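PDB 3IWZ: catabolite activation-like protein from Xanthomonas campestris pv. campestris, which regulates virulence factor production by activating or repressing a large set of genes, binding DNA as a homodimer, an activity that cyclic di-GMP appears to abolish. Local coordinates for residues D44-G49 and T54-I59; S64-E69 and E74-Y79; V86-L91 and S142-D147. All coordinates share one frame; numbering follows the deposited sequence.

Contact 1 (D44-G49 and T54-I59)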
# COMPACT_ATOMS: atom_id res chain seq x y z
N ASP D 44 0.05 13.03 17.84
CA ASP D 44 -0.63 12.02 17.06
C ASP D 44 -2.03 12.57 16.74
O ASP D 44 -2.92 12.53 17.58
CB ASP D 44 -0.72 10.71 17.86
CG ASP D 44 0.60 9.94 17.90
OD1 ASP D 44 1.62 10.43 17.36
OD2 ASP D 44 0.63 8.83 18.47
N VAL D 45 -2.22 13.09 15.53
CA VAL D 45 -3.51 13.66 15.13
C VAL D 45 -4.69 12.70 15.28
O VAL D 45 -5.81 13.12 15.55
CB VAL D 45 -3.47 14.20 13.69
CG1 VAL D 45 -4.76 14.99 13.41
CG2 VAL D 45 -2.25 15.09 13.49
N PHE D 46 -4.44 11.41 15.08
CA PHE D 46 -5.45 10.37 15.27
C PHE D 46 -4.78 9.00 15.30
O PHE D 46 -3.77 8.76 14.62
CB PHE D 46 -6.59 10.43 14.22
CG PHE D 46 -6.19 10.09 12.81
CD1 PHE D 46 -5.69 8.84 12.49
CD2 PHE D 46 -6.36 11.03 11.80
CE1 PHE D 46 -5.35 8.52 11.18
CE2 PHE D 46 -6.03 10.71 10.49
CZ PHE D 46 -5.52 9.46 10.18
N ARG D 47 -5.33 8.10 16.12
CA ARG D 47 -4.78 6.76 16.30
C ARG D 47 -5.80 5.70 15.88
O ARG D 47 -7.00 5.98 15.78
CB ARG D 47 -4.37 6.58 17.76
CG ARG D 47 -3.73 7.84 18.35
CD ARG D 47 -3.01 7.60 19.67
NE ARG D 47 -1.78 6.86 19.48
CZ ARG D 47 -1.66 5.55 19.64
NH1 ARG D 47 -2.71 4.83 20.02
NH2 ARG D 47 -0.50 4.96 19.42
N PRO D 48 -5.35 4.47 15.62
CA PRO D 48 -6.33 3.45 15.23
C PRO D 48 -7.45 3.40 16.25
O PRO D 48 -7.18 3.37 17.45
CB PRO D 48 -5.50 2.16 15.21
CG PRO D 48 -4.14 2.64 14.84
CD PRO D 48 -3.99 3.90 15.67
N GLY D 49 -8.69 3.43 15.78
CA GLY D 49 -9.82 3.37 16.68
C GLY D 49 -10.67 4.62 16.68
O GLY D 49 -11.89 4.57 16.89
N THR D 54 -13.30 12.43 8.81
CA THR D 54 -12.54 13.59 8.37
C THR D 54 -11.35 13.31 7.46
O THR D 54 -10.64 12.32 7.60
CB THR D 54 -12.03 14.36 9.61
OG1 THR D 54 -13.15 14.78 10.40
CG2 THR D 54 -11.22 15.58 9.19
N LEU D 55 -11.13 14.22 6.52
CA LEU D 55 -10.02 14.10 5.59
C LEU D 55 -9.07 15.22 5.99
O LEU D 55 -9.51 16.27 6.44
CB LEU D 55 -10.52 14.33 4.16
CG LEU D 55 -9.74 13.87 2.93
CD1 LEU D 55 -9.91 14.93 1.84
CD2 LEU D 55 -8.28 13.67 3.24
N TYR D 56 -7.78 15.00 5.83
CA TYR D 56 -6.81 16.04 6.15
C TYR D 56 -5.96 16.38 4.94
O TYR D 56 -5.64 15.52 4.13
CB TYR D 56 -5.90 15.59 7.28
CG TYR D 56 -6.58 15.48 8.62
CD1 TYR D 56 -6.87 16.63 9.36
CD2 TYR D 56 -6.90 14.24 9.16
CE1 TYR D 56 -7.46 16.53 10.61
CE2 TYR D 56 -7.49 14.14 10.41
CZ TYR D 56 -7.77 15.29 11.13
OH TYR D 56 -8.34 15.19 12.37
N TYR D 57 -5.62 17.66 4.83
CA TYR D 57 -4.77 18.15 3.75
C TYR D 57 -3.63 18.88 4.46
O TYR D 57 -3.86 19.83 5.20
CB TYR D 57 -5.54 19.13 2.87
CG TYR D 57 -4.68 19.80 1.82
CD1 TYR D 57 -4.52 19.23 0.56
CD2 TYR D 57 -4.02 20.98 2.09
CE1 TYR D 57 -3.72 19.83 -0.41
CE2 TYR D 57 -3.22 21.60 1.14
CZ TYR D 57 -3.07 21.02 -0.10
OH TYR D 57 -2.28 21.63 -1.04
N VAL D 58 -2.40 18.40 4.25
CA VAL D 58 -1.22 19.01 4.86
C VAL D 58 -0.87 20.32 4.18
O VAL D 58 -0.37 20.34 3.06
CB VAL D 58 0.02 18.08 4.76
CG1 VAL D 58 1.19 18.72 5.49
CG2 VAL D 58 -0.29 16.70 5.31
N ILE D 59 -1.12 21.43 4.87
CA ILE D 59 -0.82 22.75 4.33
C ILE D 59 0.66 23.08 4.53
O ILE D 59 1.32 23.61 3.64
CB ILE D 59 -1.69 23.84 4.99
CG1 ILE D 59 -3.13 23.73 4.48
CG2 ILE D 59 -1.11 25.22 4.68
CD1 ILE D 59 -4.06 24.82 4.95

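Contact 2 (S64-E69 and E74-Y79)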
# COMPACT_ATOMS: atom_id res chain seq x y z
N SER D 64 3.68 11.75 9.70
CA SER D 64 4.07 10.39 9.42
C SER D 64 2.83 9.52 9.57
O SER D 64 1.95 9.84 10.36
CB SER D 64 5.16 9.93 10.39
OG SER D 64 4.64 9.80 11.70
N ILE D 65 2.76 8.45 8.79
CA ILE D 65 1.65 7.51 8.87
C ILE D 65 2.27 6.27 9.49
O ILE D 65 3.21 5.70 8.93
CB ILE D 65 1.06 7.16 7.50
CG1 ILE D 65 0.44 8.40 6.84
CG2 ILE D 65 0.01 6.07 7.65
CD1 ILE D 65 -0.78 8.96 7.55
N ILE D 66 1.76 5.86 10.64
CA ILE D 66 2.30 4.71 11.34
C ILE D 66 1.25 3.63 11.57
O ILE D 66 0.09 3.92 11.85
CB ILE D 66 2.89 5.15 12.71
CG1 ILE D 66 3.66 6.46 12.54
CG2 ILE D 66 3.83 4.06 13.24
CD1 ILE D 66 4.42 6.91 13.78
N ALA D 67 1.67 2.37 11.47
CA ALA D 67 0.78 1.24 11.69
C ALA D 67 1.21 0.58 12.99
O ALA D 67 2.40 0.53 13.31
CB ALA D 67 0.88 0.24 10.54
N GLU D 68 0.24 0.07 13.75
CA GLU D 68 0.53 -0.58 15.02
C GLU D 68 0.25 -2.07 14.96
O GLU D 68 -0.53 -2.53 14.12
CB GLU D 68 -0.34 0.02 16.14
CG GLU D 68 0.06 1.40 16.61
CD GLU D 68 -0.09 1.55 18.12
OE1 GLU D 68 -1.15 1.15 18.65
OE2 GLU D 68 0.86 2.07 18.77
N GLU D 69 0.90 -2.82 15.84
CA GLU D 69 0.67 -4.25 15.91
C GLU D 69 0.14 -4.52 17.31
O GLU D 69 -0.35 -3.60 17.97
CB GLU D 69 1.94 -5.05 15.66
CG GLU D 69 2.02 -5.64 14.25
CD GLU D 69 0.84 -6.57 13.93
OE1 GLU D 69 0.63 -6.87 12.73
OE2 GLU D 69 0.14 -6.99 14.88
N GLU D 74 5.60 -0.29 16.32
CA GLU D 74 5.20 0.64 15.28
C GLU D 74 6.06 0.50 14.03
O GLU D 74 7.25 0.20 14.09
CB GLU D 74 5.30 2.09 15.78
CG GLU D 74 4.48 2.40 17.02
CD GLU D 74 4.46 3.89 17.32
OE1 GLU D 74 5.54 4.50 17.44
OE2 GLU D 74 3.35 4.45 17.45
N LEU D 75 5.44 0.74 12.88
CA LEU D 75 6.12 0.69 11.60
C LEU D 75 5.73 1.94 10.81
O LEU D 75 4.57 2.10 10.41
CB LEU D 75 5.73 -0.57 10.82
CG LEU D 75 6.39 -0.81 9.45
CD1 LEU D 75 7.89 -1.06 9.62
CD2 LEU D 75 5.72 -2.00 8.76
N VAL D 76 6.69 2.84 10.62
CA VAL D 76 6.46 4.05 9.85
C VAL D 76 6.26 3.60 8.41
O VAL D 76 7.08 2.86 7.86
CB VAL D 76 7.68 5.00 9.95
CG1 VAL D 76 7.55 6.14 8.95
CG2 VAL D 76 7.79 5.54 11.36
N LEU D 77 5.17 4.03 7.79
CA LEU D 77 4.91 3.65 6.41
C LEU D 77 5.33 4.77 5.48
O LEU D 77 5.42 4.57 4.27
CB LEU D 77 3.43 3.35 6.19
CG LEU D 77 2.76 2.41 7.18
CD1 LEU D 77 1.36 2.11 6.71
CD2 LEU D 77 3.55 1.14 7.31
N GLY D 78 5.58 5.94 6.05
CA GLY D 78 6.00 7.07 5.23
C GLY D 78 5.86 8.45 5.85
O GLY D 78 5.16 8.64 6.85
N TYR D 79 6.55 9.41 5.26
CA TYR D 79 6.50 10.80 5.70
C TYR D 79 5.81 11.54 4.59
O TYR D 79 5.89 11.14 3.43
CB TYR D 79 7.91 11.37 5.90
CG TYR D 79 8.75 10.64 6.92
CD1 TYR D 79 8.18 10.18 8.11
CD2 TYR D 79 10.11 10.45 6.72
CE1 TYR D 79 8.97 9.55 9.08
CE2 TYR D 79 10.91 9.82 7.68
CZ TYR D 79 10.32 9.38 8.85
OH TYR D 79 11.11 8.78 9.80

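Contact 3 (V86-L91 and S142-D147)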
# COMPACT_ATOMS: atom_id res chain seq x y z
N VAL D 86 -4.15 13.22 3.76
CA VAL D 86 -3.95 12.12 4.69
C VAL D 86 -5.27 11.83 5.40
O VAL D 86 -6.16 12.68 5.41
CB VAL D 86 -2.80 12.43 5.69
CG1 VAL D 86 -1.49 12.48 4.94
CG2 VAL D 86 -3.04 13.76 6.37
N GLY D 87 -5.40 10.63 5.94
CA GLY D 87 -6.64 10.23 6.59
C GLY D 87 -7.76 10.13 5.56
O GLY D 87 -8.94 10.35 5.85
N GLU D 88 -7.39 9.78 4.33
CA GLU D 88 -8.37 9.70 3.26
C GLU D 88 -9.08 8.37 3.09
O GLU D 88 -10.06 8.30 2.35
CB GLU D 88 -7.70 10.07 1.93
CG GLU D 88 -6.85 8.96 1.32
CD GLU D 88 -5.80 8.41 2.28
OE1 GLU D 88 -5.25 9.16 3.13
OE2 GLU D 88 -5.52 7.20 2.16
N MET D 89 -8.62 7.33 3.77
CA MET D 89 -9.23 6.01 3.62
C MET D 89 -10.75 5.96 3.76
O MET D 89 -11.43 5.41 2.89
CB MET D 89 -8.60 5.01 4.59
CG MET D 89 -8.92 3.56 4.21
SD MET D 89 -8.21 2.32 5.32
CE MET D 89 -9.59 2.04 6.44
N GLY D 90 -11.27 6.53 4.84
CA GLY D 90 -12.71 6.54 5.05
C GLY D 90 -13.50 7.18 3.92
O GLY D 90 -14.70 6.95 3.80
N LEU D 91 -12.85 7.97 3.08
CA LEU D 91 -13.53 8.60 1.96
C LEU D 91 -13.77 7.59 0.83
O LEU D 91 -14.49 7.86 -0.13
CB LEU D 91 -12.69 9.76 1.43
CG LEU D 91 -13.17 10.42 0.14
CD1 LEU D 91 -14.52 11.08 0.39
CD2 LEU D 91 -12.15 11.46 -0.32
N SER D 142 -1.37 5.92 -5.17
CA SER D 142 -0.48 5.09 -5.98
C SER D 142 0.97 5.12 -5.51
O SER D 142 1.66 4.10 -5.54
CB SER D 142 -0.56 5.49 -7.45
OG SER D 142 -1.82 5.15 -7.99
N LYS D 143 1.45 6.28 -5.07
CA LYS D 143 2.84 6.36 -4.60
C LYS D 143 3.03 5.58 -3.30
O LYS D 143 4.04 4.90 -3.12
CB LYS D 143 3.27 7.81 -4.40
CG LYS D 143 3.41 8.60 -5.69
CD LYS D 143 3.65 10.08 -5.41
CE LYS D 143 2.45 10.71 -4.71
NZ LYS D 143 2.66 12.17 -4.47
N ARG D 144 2.06 5.68 -2.40
CA ARG D 144 2.14 4.99 -1.12
C ARG D 144 2.03 3.49 -1.29
O ARG D 144 2.70 2.73 -0.58
CB ARG D 144 1.03 5.48 -0.19
CG ARG D 144 1.17 6.94 0.18
CD ARG D 144 -0.08 7.50 0.84
NE ARG D 144 -0.23 8.92 0.52
CZ ARG D 144 -1.15 9.72 1.03
NH1 ARG D 144 -1.18 11.00 0.65
NH2 ARG D 144 -2.04 9.27 1.91
N LEU D 145 1.19 3.07 -2.23
CA LEU D 145 1.02 1.65 -2.51
C LEU D 145 2.35 1.11 -3.02
O LEU D 145 2.83 0.07 -2.55
CB LEU D 145 -0.06 1.43 -3.60
CG LEU D 145 -0.26 -0.03 -4.03
CD1 LEU D 145 -0.46 -0.89 -2.78
CD2 LEU D 145 -1.47 -0.18 -4.99
N LEU D 146 2.95 1.83 -3.97
CA LEU D 146 4.22 1.40 -4.53
C LEU D 146 5.26 1.36 -3.41
O LEU D 146 5.99 0.37 -3.28
CB LEU D 146 4.66 2.36 -5.65
CG LEU D 146 6.06 2.20 -6.24
CD1 LEU D 146 6.21 0.81 -6.86
CD2 LEU D 146 6.31 3.28 -7.28
N ASP D 147 5.31 2.41 -2.59
CA ASP D 147 6.27 2.47 -1.48
C ASP D 147 6.06 1.38 -0.43
O ASP D 147 7.02 0.77 0.05
CB ASP D 147 6.21 3.84 -0.77
CG ASP D 147 6.84 4.94 -1.60
OD1 ASP D 147 7.58 4.62 -2.55
OD2 ASP D 147 6.59 6.14 -1.29
O HOH W 1 -2.36 6.79 3.30

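Contact 1 (D44-G49 and T54-I59)
Phe-46 and Tyr-56 meet rim to rim, neither ring lying over the face of the other. The shortest approach is from Phe-46 CD2 to Tyr-56 CE2, at 3.6 Å, and Phe-46 CE2 lies only slightly farther from the same Tyr-56 CE2, at 3.7 Å. With the ring planes turned by 27° and the centroids of Phe-46 and Tyr-56 6.0 Å apart, the tyrosine sits at the phenylalanine's edge, near its plane, and the two side chains run past each other in opposite directions. Phe-46 carries CG between its backbone N and carbonyl carbon (chi1 68°), and this turns the ring toward strand 54-58. The phenol end has a second neighbour: Val-45 CG1 rests 3.7 Å from Tyr-56 OH and almost as near CZ of that ring. On one face of the same ring lies the methyl CG2 of Thr-54, two residues back along the strand and displaced toward the rim. The pairing illustrates how a cyclic nucleotide-binding beta roll is filled: strand 44-46 belongs to one antiparallel sheet and strand 54-58 to the other, so the segments meet through side chains, and Val-45 CA and Tyr-56 CA, the nearest such pair, are 9.9 Å apart. Leu-102 packs on both Val-45 and Phe-46, while Arg-98 makes a cation-pi contact with the Phe-46 ring. Whereas Phe-46 and Tyr-56 are buried, Asp-44 and Arg-47 are partly exposed and touch nothing of 54-59. There Arg-47 NE reaches back to Asp-44 OD2 at 3.3 Å in a nearly straight bond (N-H...O 170°), with the oxygen in the guanidinium plane and using its anti lone pair. Asp-44 OD1 is taken by Arg-103 in a further salt bridge, so the carboxylate is held between Arg-47, three residues on, and Arg-103 of the adjoining strand 101-104.

Contact 2 (S64-E69 and E74-Y79)
A beta hairpin of the cyclic nucleotide-binding domain pairs strands 63-68 and 74-80 antiparallel, and its backbone bonds set the register. Ala-67 and Leu-75 form a hydrogen-bonded pair, with Ala-67 N to Leu-75 O and Leu-75 N to Ala-67 O both 3.1 Å. Farther along, Leu-77 N gives a straighter bond to Ile-65 O, 2.8 Å long with an N-H...O angle of 171°. On the face carrying Ser-64, Ile-66 and Glu-68, the methyl CG2 of Ile-66, anti to the backbone N, presses on Glu-74 CB at 3.5 Å. Beside it the side chains of Glu-68 and Glu-74 run side by side, pointing the same way, their OE2 atoms 3.7 Å apart and their carboxylate planes turned by 72°; salt bridges from Glu-74 to Arg-103 and Arg-195 probably offset this like-charge proximity. At the far end Ser-64 CB touches the edge of the Tyr-79 ring at CD1, 3.8 Å away, while the phenol OH bonds to Glu-192. Strand 101-104 flanks 63-68 within the sheet, helix 190-197 of the DNA-binding domain covers Val-76 and Tyr-79, and Leu-75 packs on Leu-155 of helix 130-157 and also on Phe-157 of the second subunit.

Contact 3 (V86-L91 and S142-D147)
Glu-88 and Arg-144 form a salt bridge between the loop after strand 85-86, in the cyclic nucleotide-binding beta roll, and the long helix 130-157, which also packs against the second subunit. The arginine side chain makes the reach. Its CB starts toward the loop, with CG anti to the carbonyl carbon (chi1 -64°), and CG and CD carry the chain across until a bend at chi3 sets the guanidinium. NE and CZ meet nothing of segment 86-91; the contact falls to NH2 alone. NH1 turns to Glu-84 in a salt bridge and to the carbonyl O of Phe-85, while Phe-80 makes a cation-pi contact with the group. NH2 faces Glu-88 OE1 at 3.4 Å, at the guanidinium's edge, with the carboxylate plane standing at 90° to the guanidinium plane. The same nitrogen, Arg-144 NH2, lies 4.4 Å from Val-86 CG1. Partners on both NH1 and NH2 probably fix the rotation of this buried guanidinium. A water accepts from Arg-144 NH2 at 2.9 Å, in the plane of the guanidinium, and gives a weak hydrogen bond to Glu-88 OE2 at 3.4 Å.

Along the chain the three contacts come in series, contact 1 closing before contact 2 opens and contact 2 before contact 3, their centres about 12 to 13 Å apart. Contacts 1 and 2 share the sheet that holds strands 44-46, 63-68 and 74-80, and Arg-47 NH2 of the first lies 3.3 Å from Glu-68 OE2 of the second. Contact 1 meets contact 3 through the other sheet, where strand 54-58 pairs with 85-86. Contacts 2 and 3 do not touch, yet both reach the second subunit. Together they join the two sheets of the nucleotide-binding roll to each other, to helix 190-197 of the DNA-binding domain and to the intersubunit helix 130-157.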